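Local coordinates for protein carboxyl esterase NP (Bacillus subtilis, PDB 4CCW) that hydrolyses carboxylic esters to an alcohol and a carboxylate, acting as a carboxylesterase of the alpha/beta hydrolase superfamily, at residues S38-Q43 / L111-D116; V58-A63 / S123-L128; G131-M136 / S153-F158; F138-P143 / L229-V234. All coordinates share one frame; numbering follows the deposited sequence.

The four contacts run from the hairpin at one edge of the alpha/beta hydrolase sheet, through its centre, to helix 130-141 and the link before strand 236-241. Interaction 2, two parallel strands, lies nearest the centre of the chain, about 10 Å from interaction 3 between centres; 2 and 4 each touch all the others. Helix 104-118, which leads into strand 123-128, carries interaction 1, while helix 130-141, which follows that strand, supplies interactions 3 and 4. Along the chain, 1 crosses with 2 and 3 with 4. Interactions 2 and 3 flank the probable nucleophile elbow; 1 and 4 touch, although their centres are about 20 Å apart, and join outlying parts.

Interaction 1: S38-Q43 / L111-D116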
loop_
_atom_site.group_PDB
_atom_site.type_symbol
_atom_site.label_atom_id
_atom_site.label_comp_id
_atom_site.label_asym_id
_atom_site.label_seq_id
_atom_site.Cartn_x
_atom_site.Cartn_y
_atom_site.Cartn_z
ATOM N N SER A 38 -6.660 15.730 9.057
ATOM C CA SER A 38 -5.490 16.430 9.562
ATOM C C SER A 38 -4.685 15.511 10.476
ATOM O O SER A 38 -5.236 14.885 11.376
ATOM C CB SER A 38 -5.917 17.697 10.314
ATOM O OG SER A 38 -4.786 18.421 10.761
ATOM N N THR A 39 -3.382 15.415 10.224
ATOM C CA THR A 39 -2.478 14.629 11.074
ATOM C C THR A 39 -1.292 15.517 11.409
ATOM O O THR A 39 -1.143 16.587 10.817
ATOM C CB THR A 39 -1.938 13.355 10.378
ATOM O OG1 THR A 39 -0.974 13.720 9.381
ATOM C CG2 THR A 39 -3.062 12.521 9.745
ATOM N N ARG A 40 -0.447 15.079 12.341
ATOM C CA ARG A 40 0.706 15.891 12.771
ATOM C C ARG A 40 1.730 16.028 11.643
ATOM O O ARG A 40 2.628 16.877 11.705
ATOM C CB ARG A 40 1.359 15.311 14.037
ATOM C CG ARG A 40 2.195 14.055 13.818
ATOM C CD ARG A 40 2.633 13.415 15.124
ATOM N NE ARG A 40 1.568 12.606 15.717
ATOM C CZ ARG A 40 1.672 11.971 16.881
ATOM N NH1 ARG A 40 2.798 12.038 17.590
ATOM N NH2 ARG A 40 0.648 11.264 17.337
ATOM N N PHE A 41 1.595 15.175 10.624
ATOM C CA PHE A 41 2.461 15.243 9.449
ATOM C C PHE A 41 1.722 15.633 8.170
ATOM O O PHE A 41 2.236 15.444 7.065
ATOM C CB PHE A 41 3.263 13.946 9.280
ATOM C CG PHE A 41 4.188 13.662 10.432
ATOM C CD1 PHE A 41 5.226 14.535 10.745
ATOM C CD2 PHE A 41 4.014 12.524 11.209
ATOM C CE1 PHE A 41 6.071 14.277 11.816
ATOM C CE2 PHE A 41 4.848 12.261 12.280
ATOM C CZ PHE A 41 5.882 13.134 12.582
ATOM N N GLY A 42 0.526 16.203 8.324
ATOM C CA GLY A 42 -0.135 16.861 7.204
ATOM C C GLY A 42 -1.460 16.262 6.800
ATOM O O GLY A 42 -1.885 15.229 7.337
ATOM N N GLN A 43 -2.113 16.924 5.846
ATOM C CA GLN A 43 -3.450 16.529 5.404
ATOM C C GLN A 43 -3.403 15.242 4.593
ATOM O O GLN A 43 -2.709 15.153 3.572
ATOM C CB GLN A 43 -4.115 17.648 4.596
ATOM C CG GLN A 43 -4.257 18.969 5.349
ATOM C CD GLN A 43 -5.371 18.964 6.379
ATOM O OE1 GLN A 43 -6.217 18.073 6.398
ATOM N NE2 GLN A 43 -5.386 19.978 7.235
ATOM N N LEU A 111 0.014 7.308 11.114
ATOM C CA LEU A 111 -1.108 6.382 11.008
ATOM C C LEU A 111 -1.945 6.352 12.293
ATOM O O LEU A 111 -3.172 6.202 12.230
ATOM C CB LEU A 111 -0.603 4.993 10.612
ATOM C CG LEU A 111 -1.610 3.959 10.086
ATOM C CD1 LEU A 111 -2.522 4.518 9.000
ATOM C CD2 LEU A 111 -0.853 2.744 9.580
ATOM N N LEU A 112 -1.282 6.487 13.443
ATOM C CA LEU A 112 -1.975 6.651 14.726
ATOM C C LEU A 112 -3.014 7.770 14.621
ATOM O O LEU A 112 -4.195 7.549 14.906
ATOM C CB LEU A 112 -0.977 6.942 15.861
ATOM C CG LEU A 112 -1.542 7.307 17.251
ATOM C CD1 LEU A 112 -2.373 6.177 17.832
ATOM C CD2 LEU A 112 -0.428 7.683 18.223
ATOM N N ASP A 113 -2.569 8.956 14.193
ATOM C CA ASP A 113 -3.452 10.105 13.972
ATOM C C ASP A 113 -4.638 9.796 13.057
ATOM O O ASP A 113 -5.768 10.181 13.341
ATOM C CB ASP A 113 -2.670 11.281 13.374
ATOM C CG ASP A 113 -1.655 11.874 14.334
ATOM O OD1 ASP A 113 -1.645 11.524 15.533
ATOM O OD2 ASP A 113 -0.864 12.717 13.872
ATOM N N VAL A 114 -4.367 9.141 11.938
ATOM C CA VAL A 114 -5.424 8.722 11.017
ATOM C C VAL A 114 -6.472 7.861 11.744
ATOM O O VAL A 114 -7.675 8.139 11.666
ATOM C CB VAL A 114 -4.837 7.942 9.821
ATOM C CG1 VAL A 114 -5.948 7.355 8.964
ATOM C CG2 VAL A 114 -3.929 8.838 8.988
ATOM N N PHE A 115 -6.005 6.829 12.454
ATOM C CA PHE A 115 -6.884 5.954 13.235
ATOM C C PHE A 115 -7.706 6.769 14.234
ATOM O O PHE A 115 -8.932 6.668 14.256
ATOM C CB PHE A 115 -6.058 4.906 13.992
ATOM C CG PHE A 115 -5.798 3.631 13.224
ATOM C CD1 PHE A 115 -5.158 3.642 11.984
ATOM C CD2 PHE A 115 -6.130 2.403 13.786
ATOM C CE1 PHE A 115 -4.910 2.456 11.298
ATOM C CE2 PHE A 115 -5.881 1.209 13.107
ATOM C CZ PHE A 115 -5.253 1.238 11.865
ATOM N N ASP A 116 -7.027 7.586 15.046
ATOM C CA ASP A 116 -7.703 8.397 16.067
ATOM C C ASP A 116 -8.762 9.325 15.456
ATOM O O ASP A 116 -9.882 9.442 15.976
ATOM C CB ASP A 116 -6.687 9.208 16.889
ATOM C CG ASP A 116 -5.793 8.337 17.766
ATOM O OD1 ASP A 116 -6.112 7.145 18.003
ATOM O OD2 ASP A 116 -4.762 8.856 18.243
#
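Arg40 and Asp113 meet at about a right angle, the guanidinium coming side-on to the carboxylate so that each acid oxygen receives one nitrogen. NH2 of Arg40 binds OD1 of Asp113 at 2.9 Å and NE of Arg40 binds OD2 of Asp113 at 3.1 Å. Both oxygens lie almost in the guanidinium plane and are used on their syn sides, although the two flat groups are 23° apart. The arginine chain starts with CG between its own backbone N and carbonyl carbon (chi1 75°) and bends at chi3, which folds it back over OD2. OD2 of Asp113 takes a second bond, the third to the carboxylate, on its anti side, from backbone N of Arg40 at 2.8 Å, and this N-H and NE arrive from opposite faces of the carboxylate.

Beside the ion pair, Thr39 lays CB against CB of Asp113 at 3.7 Å, and its CG2 meets CG2 of Val114, the two side chains lying side by side and pointing the same way. OG1 of Thr39 is turned to its own turn: it donates to O of Gly42 at 2.7 Å, on a lone pair in the carbonyl plane, and accepts from N of Phe41 in an ST turn. The type I beta turn from Thr39 to Gly42 joins strands 32-39 and 42-49 in an antiparallel hairpin.

Three nearly straight bonds hold one carboxylate, fixing its rotation and tying hairpin to helix 104-118. The neighbouring guanidinium would be expected to favour the ionised acid, though at this surface site solvent probably tempers the effect.

Interaction 2: V58-A63 / S123-L128. With VKC ((2-hydroxyethoxy)acetic acid), chain B.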
loop_
_atom_site.group_PDB
_atom_site.type_symbol
_atom_site.label_atom_id
_atom_site.label_comp_id
_atom_site.label_asym_id
_atom_site.label_seq_id
_atom_site.Cartn_x
_atom_site.Cartn_y
_atom_site.Cartn_z
ATOM N N VAL A 58 -8.778 -0.757 7.011
ATOM C CA VAL A 58 -7.895 0.269 6.469
ATOM C C VAL A 58 -7.015 -0.338 5.360
ATOM O O VAL A 58 -6.415 -1.400 5.539
ATOM C CB VAL A 58 -7.034 0.940 7.568
ATOM C CG1 VAL A 58 -6.005 1.886 6.953
ATOM C CG2 VAL A 58 -7.903 1.713 8.554
ATOM N N LEU A 59 -6.968 0.350 4.222
ATOM C CA LEU A 59 -6.170 -0.057 3.073
ATOM C C LEU A 59 -5.006 0.908 2.859
ATOM O O LEU A 59 -5.171 2.132 2.894
ATOM C CB LEU A 59 -7.031 -0.101 1.804
ATOM C CG LEU A 59 -8.385 -0.824 1.860
ATOM C CD1 LEU A 59 -9.134 -0.681 0.546
ATOM C CD2 LEU A 59 -8.214 -2.286 2.230
ATOM N N LEU A 60 -3.830 0.337 2.630
ATOM C CA LEU A 60 -2.627 1.108 2.385
ATOM C C LEU A 60 -2.001 0.579 1.087
ATOM O O LEU A 60 -1.506 -0.543 1.033
ATOM C CB LEU A 60 -1.658 1.010 3.571
ATOM C CG LEU A 60 -2.060 1.710 4.882
ATOM C CD1 LEU A 60 -1.119 1.288 6.006
ATOM C CD2 LEU A 60 -2.095 3.230 4.742
ATOM N N HIS A 61 -2.070 1.416 0.053
ATOM C CA HIS A 61 -1.679 1.095 -1.330
ATOM C C HIS A 61 -0.194 0.848 -1.537
ATOM O O HIS A 61 0.633 1.151 -0.665
ATOM C CB HIS A 61 -2.076 2.282 -2.186
ATOM C CG HIS A 61 -1.417 3.566 -1.745
ATOM N ND1 HIS A 61 -0.178 3.901 -2.123
ATOM C CD2 HIS A 61 -1.858 4.584 -0.891
ATOM C CE1 HIS A 61 0.165 5.079 -1.559
ATOM N NE2 HIS A 61 -0.863 5.496 -0.810
ATOM N N GLY A 62 0.161 0.345 -2.722
ATOM C CA GLY A 62 1.575 0.167 -3.106
ATOM C C GLY A 62 2.239 1.471 -3.511
ATOM O O GLY A 62 1.552 2.439 -3.833
ATOM N N ALA A 63 3.570 1.501 -3.502
ATOM C CA ALA A 63 4.313 2.727 -3.837
ATOM C C ALA A 63 3.897 3.295 -5.189
ATOM O O ALA A 63 3.767 2.556 -6.157
ATOM C CB ALA A 63 5.827 2.489 -3.821
ATOM N N SER A 123 -8.728 -2.046 14.103
ATOM C CA SER A 123 -9.120 -2.175 12.696
ATOM C C SER A 123 -8.433 -3.332 12.007
ATOM O O SER A 123 -7.333 -3.731 12.388
ATOM C CB SER A 123 -8.800 -0.890 11.929
ATOM O OG SER A 123 -9.254 -0.982 10.587
ATOM N N HIS A 124 -9.093 -3.883 10.991
ATOM C CA HIS A 124 -8.408 -4.763 10.057
ATOM C C HIS A 124 -7.605 -3.893 9.143
ATOM O O HIS A 124 -7.951 -2.729 8.921
ATOM C CB HIS A 124 -9.402 -5.604 9.275
ATOM C CG HIS A 124 -10.094 -6.661 10.113
ATOM N ND1 HIS A 124 -9.443 -7.723 10.622
ATOM C CD2 HIS A 124 -11.425 -6.789 10.511
ATOM C CE1 HIS A 124 -10.314 -8.499 11.309
ATOM N NE2 HIS A 124 -11.525 -7.926 11.238
ATOM N N MET A 125 -6.507 -4.443 8.621
ATOM C CA MET A 125 -5.643 -3.702 7.717
ATOM C C MET A 125 -5.238 -4.580 6.556
ATOM O O MET A 125 -5.025 -5.790 6.723
ATOM C CB MET A 125 -4.379 -3.206 8.423
ATOM C CG MET A 125 -4.637 -2.301 9.615
ATOM S SD MET A 125 -3.091 -1.820 10.409
ATOM C CE MET A 125 -2.429 -0.681 9.182
ATOM N N ILE A 126 -5.132 -3.954 5.383
ATOM C CA ILE A 126 -4.584 -4.591 4.199
ATOM C C ILE A 126 -3.603 -3.599 3.617
ATOM O O ILE A 126 -3.924 -2.421 3.451
ATOM C CB ILE A 126 -5.672 -4.918 3.153
ATOM C CG1 ILE A 126 -6.729 -5.861 3.761
ATOM C CG2 ILE A 126 -5.056 -5.520 1.894
ATOM C CD1 ILE A 126 -7.999 -5.992 2.927
ATOM N N GLY A 127 -2.404 -4.076 3.306
ATOM C CA GLY A 127 -1.387 -3.212 2.725
ATOM C C GLY A 127 -0.610 -3.977 1.688
ATOM O O GLY A 127 -0.222 -5.130 1.922
ATOM N N LEU A 128 -0.387 -3.344 0.531
ATOM C CA LEU A 128 0.416 -3.951 -0.515
ATOM C C LEU A 128 1.679 -3.118 -0.722
ATOM O O LEU A 128 1.644 -1.881 -0.605
ATOM C CB LEU A 128 -0.402 -4.093 -1.814
ATOM C CG LEU A 128 0.247 -4.788 -3.013
ATOM C CD1 LEU A 128 -0.731 -5.729 -3.711
ATOM C CD2 LEU A 128 0.809 -3.756 -3.979
HETATM C C VKC B . 5.859 0.105 -6.935
HETATM O O VKC B . 6.482 -0.749 -6.269
HETATM C CA VKC B . 6.595 1.338 -7.406
HETATM C CD VKC B . 9.397 3.224 -6.191
HETATM C CG VKC B . 8.798 2.220 -7.177
HETATM O OAD VKC B . 7.707 1.566 -6.546
HETATM O OE1 VKC B . 9.872 4.388 -6.886
HETATM O OXT VKC B . 4.648 -0.026 -7.219
#
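Ser123 opens the pairing with its OG beside CG2 of Val58, at 3.6 Å. The hydroxyl, anti to its backbone N (chi1 -176°), donates to O of His124 at 2.7 Å. That carbonyl also receives N of Val58, at 2.9 Å, and the two donors reach it from opposite faces of its plane. The imidazole of His124 leads away, and its ND1 forms a hydrogen bond with OG of Ser148.

Met125 pairs with Val58, on the same side of the sheet as Val58 and Leu60. Its chain bends at chi3, bringing CE obliquely across Leu60, 4.0 Å from CD1 of Leu60; helices 104-118 and 130-141 pack on this side. Ile126 points to the other side with Leu59, the two side chains running together, and CD2 of Leu59 touches both CB and CD1 of Ile126. The backbone of Ile126 binds in both directions, N of Ile126 to O of Val58 and N of Leu60 to O of Ile126, each at 2.9 Å.

At Gly127, opposite Leu60, the CA makes a CA-H...O contact with O of Leu60. N of Leu128 then bonds to that carbonyl at 3.1 Å, while its own O approaches CA of Gly62 as the first strand turns into loop.

Strands 56-60 and 123-128 are parallel neighbours in the central sheet of the alpha/beta hydrolase fold. Their C-terminal ends lead to the active site: Ala63 lies in the ligand pocket, its CB 3.4 Å from OAD of the bound (2-hydroxyethoxy)acetic acid, and Gly127 begins the Gly-x-Ser-x-Gly pattern of a probable nucleophile elbow around Ser129.

Interaction 3: G131-M136 / S153-F158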
loop_
_atom_site.group_PDB
_atom_site.type_symbol
_atom_site.label_atom_id
_atom_site.label_comp_id
_atom_site.label_asym_id
_atom_site.label_seq_id
_atom_site.Cartn_x
_atom_site.Cartn_y
_atom_site.Cartn_z
ATOM N N GLY A 131 2.669 -0.024 1.396
ATOM C CA GLY A 131 1.583 -0.126 2.373
ATOM C C GLY A 131 1.700 -1.352 3.262
ATOM O O GLY A 131 1.303 -1.307 4.416
ATOM N N GLY A 132 2.242 -2.439 2.719
ATOM C CA GLY A 132 2.469 -3.668 3.510
ATOM C C GLY A 132 3.545 -3.443 4.574
ATOM O O GLY A 132 3.446 -3.951 5.692
ATOM N N LEU A 133 4.571 -2.671 4.210
ATOM C CA LEU A 133 5.674 -2.334 5.106
ATOM C C LEU A 133 5.181 -1.428 6.233
ATOM O O LEU A 133 5.468 -1.699 7.414
ATOM C CB LEU A 133 6.824 -1.685 4.319
ATOM C CG LEU A 133 7.972 -0.978 5.048
ATOM C CD1 LEU A 133 8.626 -1.855 6.118
ATOM C CD2 LEU A 133 8.991 -0.543 3.981
ATOM N N HIS A 134 4.415 -0.392 5.870
ATOM C CA HIS A 134 3.724 0.461 6.847
ATOM C C HIS A 134 2.871 -0.370 7.768
ATOM O O HIS A 134 2.859 -0.161 8.981
ATOM C CB HIS A 134 2.871 1.516 6.135
ATOM C CG HIS A 134 3.646 2.724 5.681
ATOM N ND1 HIS A 134 3.616 3.896 6.340
ATOM C CD2 HIS A 134 4.479 2.912 4.577
ATOM C CE1 HIS A 134 4.402 4.791 5.710
ATOM N NE2 HIS A 134 4.926 4.191 4.622
ATOM N N THR A 135 2.154 -1.336 7.210
ATOM C CA THR A 135 1.280 -2.190 8.015
ATOM C C THR A 135 2.079 -2.985 9.045
ATOM O O THR A 135 1.716 -2.998 10.227
ATOM C CB THR A 135 0.400 -3.120 7.143
ATOM O OG1 THR A 135 -0.509 -2.315 6.377
ATOM C CG2 THR A 135 -0.431 -4.070 8.028
ATOM N N MET A 136 3.169 -3.615 8.621
ATOM C CA MET A 136 3.980 -4.403 9.536
ATOM C C MET A 136 4.574 -3.492 10.617
ATOM O O MET A 136 4.557 -3.827 11.796
ATOM C CB MET A 136 5.096 -5.155 8.791
ATOM C CG MET A 136 5.911 -6.083 9.677
ATOM S SD MET A 136 4.899 -7.464 10.227
ATOM C CE MET A 136 5.228 -8.668 8.985
ATOM N N SER A 153 2.650 -8.725 -0.806
ATOM C CA SER A 153 3.844 -8.317 -1.567
ATOM C C SER A 153 4.562 -7.123 -0.895
ATOM O O SER A 153 4.797 -6.097 -1.540
ATOM C CB SER A 153 3.444 -7.899 -2.986
ATOM O OG SER A 153 2.705 -8.925 -3.627
ATOM N N PRO A 154 4.902 -7.246 0.406
ATOM C CA PRO A 154 5.419 -6.073 1.128
ATOM C C PRO A 154 6.740 -5.534 0.587
ATOM O O PRO A 154 7.608 -6.316 0.193
ATOM C CB PRO A 154 5.642 -6.601 2.542
ATOM C CG PRO A 154 5.833 -8.090 2.372
ATOM C CD PRO A 154 4.876 -8.444 1.263
ATOM N N ALA A 155 6.910 -4.213 0.628
ATOM C CA ALA A 155 8.206 -3.628 0.303
ATOM C C ALA A 155 9.167 -4.078 1.390
ATOM O O ALA A 155 8.918 -3.860 2.574
ATOM C CB ALA A 155 8.137 -2.114 0.268
ATOM N N GLU A 156 10.243 -4.729 0.977
ATOM C CA GLU A 156 11.207 -5.331 1.900
ATOM C C GLU A 156 10.501 -6.082 3.026
ATOM O O GLU A 156 9.814 -7.050 2.729
ATOM C CB GLU A 156 12.261 -4.294 2.336
ATOM C CG GLU A 156 13.191 -3.987 1.171
ATOM C CD GLU A 156 14.530 -3.392 1.609
ATOM O OE1 GLU A 156 14.631 -2.856 2.727
ATOM O OE2 GLU A 156 15.478 -3.489 0.823
ATOM N N THR A 157 10.626 -5.623 4.270
ATOM C CA THR A 157 9.925 -6.233 5.432
ATOM C C THR A 157 10.557 -7.563 5.873
ATOM O O THR A 157 11.093 -7.657 6.979
ATOM C CB THR A 157 8.396 -6.374 5.176
ATOM O OG1 THR A 157 7.864 -5.089 4.823
ATOM C CG2 THR A 157 7.645 -6.924 6.436
ATOM N N PHE A 158 10.502 -8.580 5.010
ATOM C CA PHE A 158 11.152 -9.863 5.306
ATOM C C PHE A 158 12.519 -10.030 4.649
ATOM O O PHE A 158 13.435 -10.590 5.249
ATOM C CB PHE A 158 10.216 -11.034 4.972
ATOM C CG PHE A 158 8.891 -10.924 5.650
ATOM C CD1 PHE A 158 8.772 -11.155 7.025
ATOM C CD2 PHE A 158 7.767 -10.534 4.935
ATOM C CE1 PHE A 158 7.553 -11.017 7.664
ATOM C CE2 PHE A 158 6.540 -10.418 5.565
ATOM C CZ PHE A 158 6.434 -10.652 6.931
#
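The carbonyl O of Ala155 takes a hydrogen bond from OG1 of Thr157 at 2.8 Å, and Leu133 of the facing helix leans on both oxygens. The hydroxyl comes from above the carbonyl plane, 38° out of it, in a bond from the side chain back to the carbonyl two residues earlier. CB of Leu133 rests 3.5 Å from O of Ala155, and CD1 of Leu133 lies 3.6 Å from OG1 of Thr157. With CG anti to its backbone N (chi1 167°), Leu133 sends its branches past the threonine in the opposite direction, and its other methyl, CD2, reaches CB of Ala155.

The methyl of Thr157 serves the next turn of the helix. Its CG2 meets the stem of Met136, 3.8 Å from CG, and also covers one face of the Phe158 ring toward the rim.

Farther back, Gly132 lets the helix come close: its CA is 4.5 Å from CA of Pro154, and the proline CB lies against the glycine carbonyl carbon. Segment 153-158 is the loop after strand 146-152; Ser153 bonds to the backbone of His273, the probable proton acceptor, and the backbone of Ala155 pairs with that of Ser129.

Across the interface the contact is made by van der Waals packing, while the loop pairs one of its buried carbonyls with its own hydroxyl. The two oxygens satisfy each other within the loop, which lets the aliphatic Leu133 pack directly on them beside the catalytic region.

Interaction 4: F138-P143 / L229-V234; sequences FLLRMP and LRSARV
Pro143 and Val234 pack against each other, CB of the proline 3.6 Å from CG2 of the valine. That methyl, anti to the valine carbonyl carbon, meets both CA and CB of Pro143, where the chain has just left helix 130-141. On the same ring, CG of Pro143 sits over one face of the Arg233 guanidinium, toward its rim and 3.4 Å from NH2. The arginine chain, bent at chi3 (-81°), brings the flat group onto the pyrrolidine.

Leu140 carries the other end of the contact. Its CD2 is inserted beside Ala232, 3.7 Å from CA and close to CB as well, with OG of Ser231 on its flank; that hydroxyl is hydrogen-bonded to O of Glu228. Between these two regions, CD1 of Leu139 approaches CB of Val234, while Val146 of the sheet touches both residues.

Two waters bridge the backbones. One donates to O of Leu139 at 2.9 Å and accepts from N of Arg233 at 2.8 Å; the second donates to O of Leu140 at 2.7 Å and, less closely, to O of Ser231 at 3.1 Å.

The end of helix 130-141 is therefore joined to the link between helix 226-230 and strand 236-241 by apolar side chains, by the face of the Arg233 guanidinium lying on Pro143, and by water, which supplies hydrogens to three carbonyls that do not bond directly across the contact.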
loop_
_atom_site.group_PDB
_atom_site.type_symbol
_atom_site.label_atom_id
_atom_site.label_comp_id
_atom_site.label_asym_id
_atom_site.label_seq_id
_atom_site.Cartn_x
_atom_site.Cartn_y
_atom_site.Cartn_z
ATOM N N PHE A 138 3.406 -0.781 11.796
ATOM C CA PHE A 138 2.337 -0.313 12.698
ATOM C C PHE A 138 1.878 -1.398 13.667
ATOM O O PHE A 138 1.723 -1.148 14.869
ATOM C CB PHE A 138 1.155 0.242 11.892
ATOM C CG PHE A 138 0.095 0.918 12.730
ATOM C CD1 PHE A 138 0.310 2.191 13.257
ATOM C CD2 PHE A 138 -1.125 0.301 12.960
ATOM C CE1 PHE A 138 -0.676 2.830 14.006
ATOM C CE2 PHE A 138 -2.112 0.926 13.705
ATOM C CZ PHE A 138 -1.887 2.193 14.227
ATOM N N LEU A 139 1.644 -2.597 13.152
ATOM C CA LEU A 139 1.163 -3.679 14.011
ATOM C C LEU A 139 2.217 -4.083 15.047
ATOM O O LEU A 139 1.859 -4.520 16.138
ATOM C CB LEU A 139 0.654 -4.877 13.184
ATOM C CG LEU A 139 1.669 -5.737 12.421
ATOM C CD1 LEU A 139 2.183 -6.868 13.306
ATOM C CD2 LEU A 139 1.049 -6.298 11.139
ATOM N N LEU A 140 3.501 -3.937 14.718
ATOM C CA LEU A 140 4.562 -4.252 15.679
ATOM C C LEU A 140 4.631 -3.217 16.791
ATOM O O LEU A 140 4.928 -3.549 17.935
ATOM C CB LEU A 140 5.925 -4.378 14.994
ATOM C CG LEU A 140 6.164 -5.609 14.112
ATOM C CD1 LEU A 140 7.544 -5.549 13.492
ATOM C CD2 LEU A 140 6.006 -6.911 14.885
ATOM N N ARG A 141 4.353 -1.959 16.451
ATOM C CA ARG A 141 4.427 -0.875 17.433
ATOM C C ARG A 141 3.149 -0.739 18.266
ATOM O O ARG A 141 3.210 -0.362 19.448
ATOM C CB ARG A 141 4.782 0.454 16.758
ATOM C CG ARG A 141 6.224 0.531 16.281
ATOM C CD ARG A 141 6.388 1.603 15.214
ATOM N NE ARG A 141 7.766 1.710 14.752
ATOM C CZ ARG A 141 8.715 2.407 15.370
ATOM N NH1 ARG A 141 8.450 3.064 16.497
ATOM N NH2 ARG A 141 9.936 2.430 14.870
ATOM N N MET A 142 2.008 -1.066 17.662
ATOM C CA MET A 142 0.692 -0.803 18.255
ATOM C C MET A 142 -0.314 -1.934 18.041
ATOM O O MET A 142 -1.372 -1.720 17.436
ATOM C CB MET A 142 0.136 0.494 17.690
ATOM C CG MET A 142 1.133 1.632 17.784
ATOM S SD MET A 142 0.318 3.213 17.812
ATOM C CE MET A 142 1.734 4.298 17.613
ATOM N N PRO A 143 -0.002 -3.136 18.566
ATOM C CA PRO A 143 -0.867 -4.315 18.396
ATOM C C PRO A 143 -2.267 -4.121 18.958
ATOM O O PRO A 143 -3.200 -4.847 18.590
ATOM C CB PRO A 143 -0.130 -5.407 19.181
ATOM C CG PRO A 143 0.734 -4.671 20.156
ATOM C CD PRO A 143 1.156 -3.429 19.432
ATOM N N LEU A 229 10.474 -9.634 14.236
ATOM C CA LEU A 229 9.483 -10.548 13.680
ATOM C C LEU A 229 8.899 -11.486 14.747
ATOM O O LEU A 229 7.686 -11.709 14.779
ATOM C CB LEU A 229 10.074 -11.359 12.519
ATOM C CG LEU A 229 10.475 -10.596 11.242
ATOM C CD1 LEU A 229 10.986 -11.607 10.208
ATOM C CD2 LEU A 229 9.312 -9.781 10.686
ATOM N N ARG A 230 9.753 -12.030 15.610
ATOM C CA ARG A 230 9.292 -12.908 16.704
ATOM C C ARG A 230 8.320 -12.200 17.638
ATOM O O ARG A 230 7.515 -12.850 18.333
ATOM C CB ARG A 230 10.481 -13.406 17.522
ATOM C CG ARG A 230 11.261 -14.522 16.849
ATOM C CD ARG A 230 12.420 -14.959 17.725
ATOM N NE ARG A 230 12.929 -16.242 17.265
ATOM C CZ ARG A 230 14.160 -16.449 16.811
ATOM N NH1 ARG A 230 15.038 -15.469 16.787
ATOM N NH2 ARG A 230 14.513 -17.663 16.411
ATOM N N SER A 231 8.417 -10.875 17.669
ATOM C CA SER A 231 7.634 -10.071 18.619
ATOM C C SER A 231 6.188 -9.801 18.181
ATOM O O SER A 231 5.392 -9.291 18.980
ATOM C CB SER A 231 8.357 -8.752 18.920
ATOM O OG SER A 231 8.079 -7.755 17.942
ATOM N N ALA A 232 5.849 -10.163 16.939
ATOM C CA ALA A 232 4.496 -9.932 16.388
ATOM C C ALA A 232 3.418 -10.528 17.287
ATOM O O ALA A 232 3.505 -11.698 17.667
ATOM C CB ALA A 232 4.376 -10.506 14.982
ATOM N N ARG A 233 2.401 -9.729 17.607
ATOM C CA ARG A 233 1.299 -10.167 18.495
ATOM C C ARG A 233 -0.082 -9.973 17.845
ATOM O O ARG A 233 -1.115 -9.959 18.518
ATOM C CB ARG A 233 1.361 -9.393 19.815
ATOM C CG ARG A 233 2.495 -9.804 20.740
ATOM C CD ARG A 233 2.290 -9.225 22.141
ATOM N NE ARG A 233 2.720 -7.827 22.242
ATOM C CZ ARG A 233 2.040 -6.868 22.869
ATOM N NH1 ARG A 233 0.868 -7.126 23.425
ATOM N NH2 ARG A 233 2.524 -5.636 22.929
ATOM N N VAL A 234 -0.082 -9.816 16.529
ATOM C CA VAL A 234 -1.281 -9.604 15.740
ATOM C C VAL A 234 -1.318 -10.712 14.668
ATOM O O VAL A 234 -0.285 -11.009 14.068
ATOM C CB VAL A 234 -1.233 -8.196 15.074
ATOM C CG1 VAL A 234 -2.449 -7.940 14.202
ATOM C CG2 VAL A 234 -1.145 -7.101 16.130
HETATM O O HOH W 1 2.708 -6.919 17.497
HETATM O O HOH W 2 5.124 -6.173 18.654
#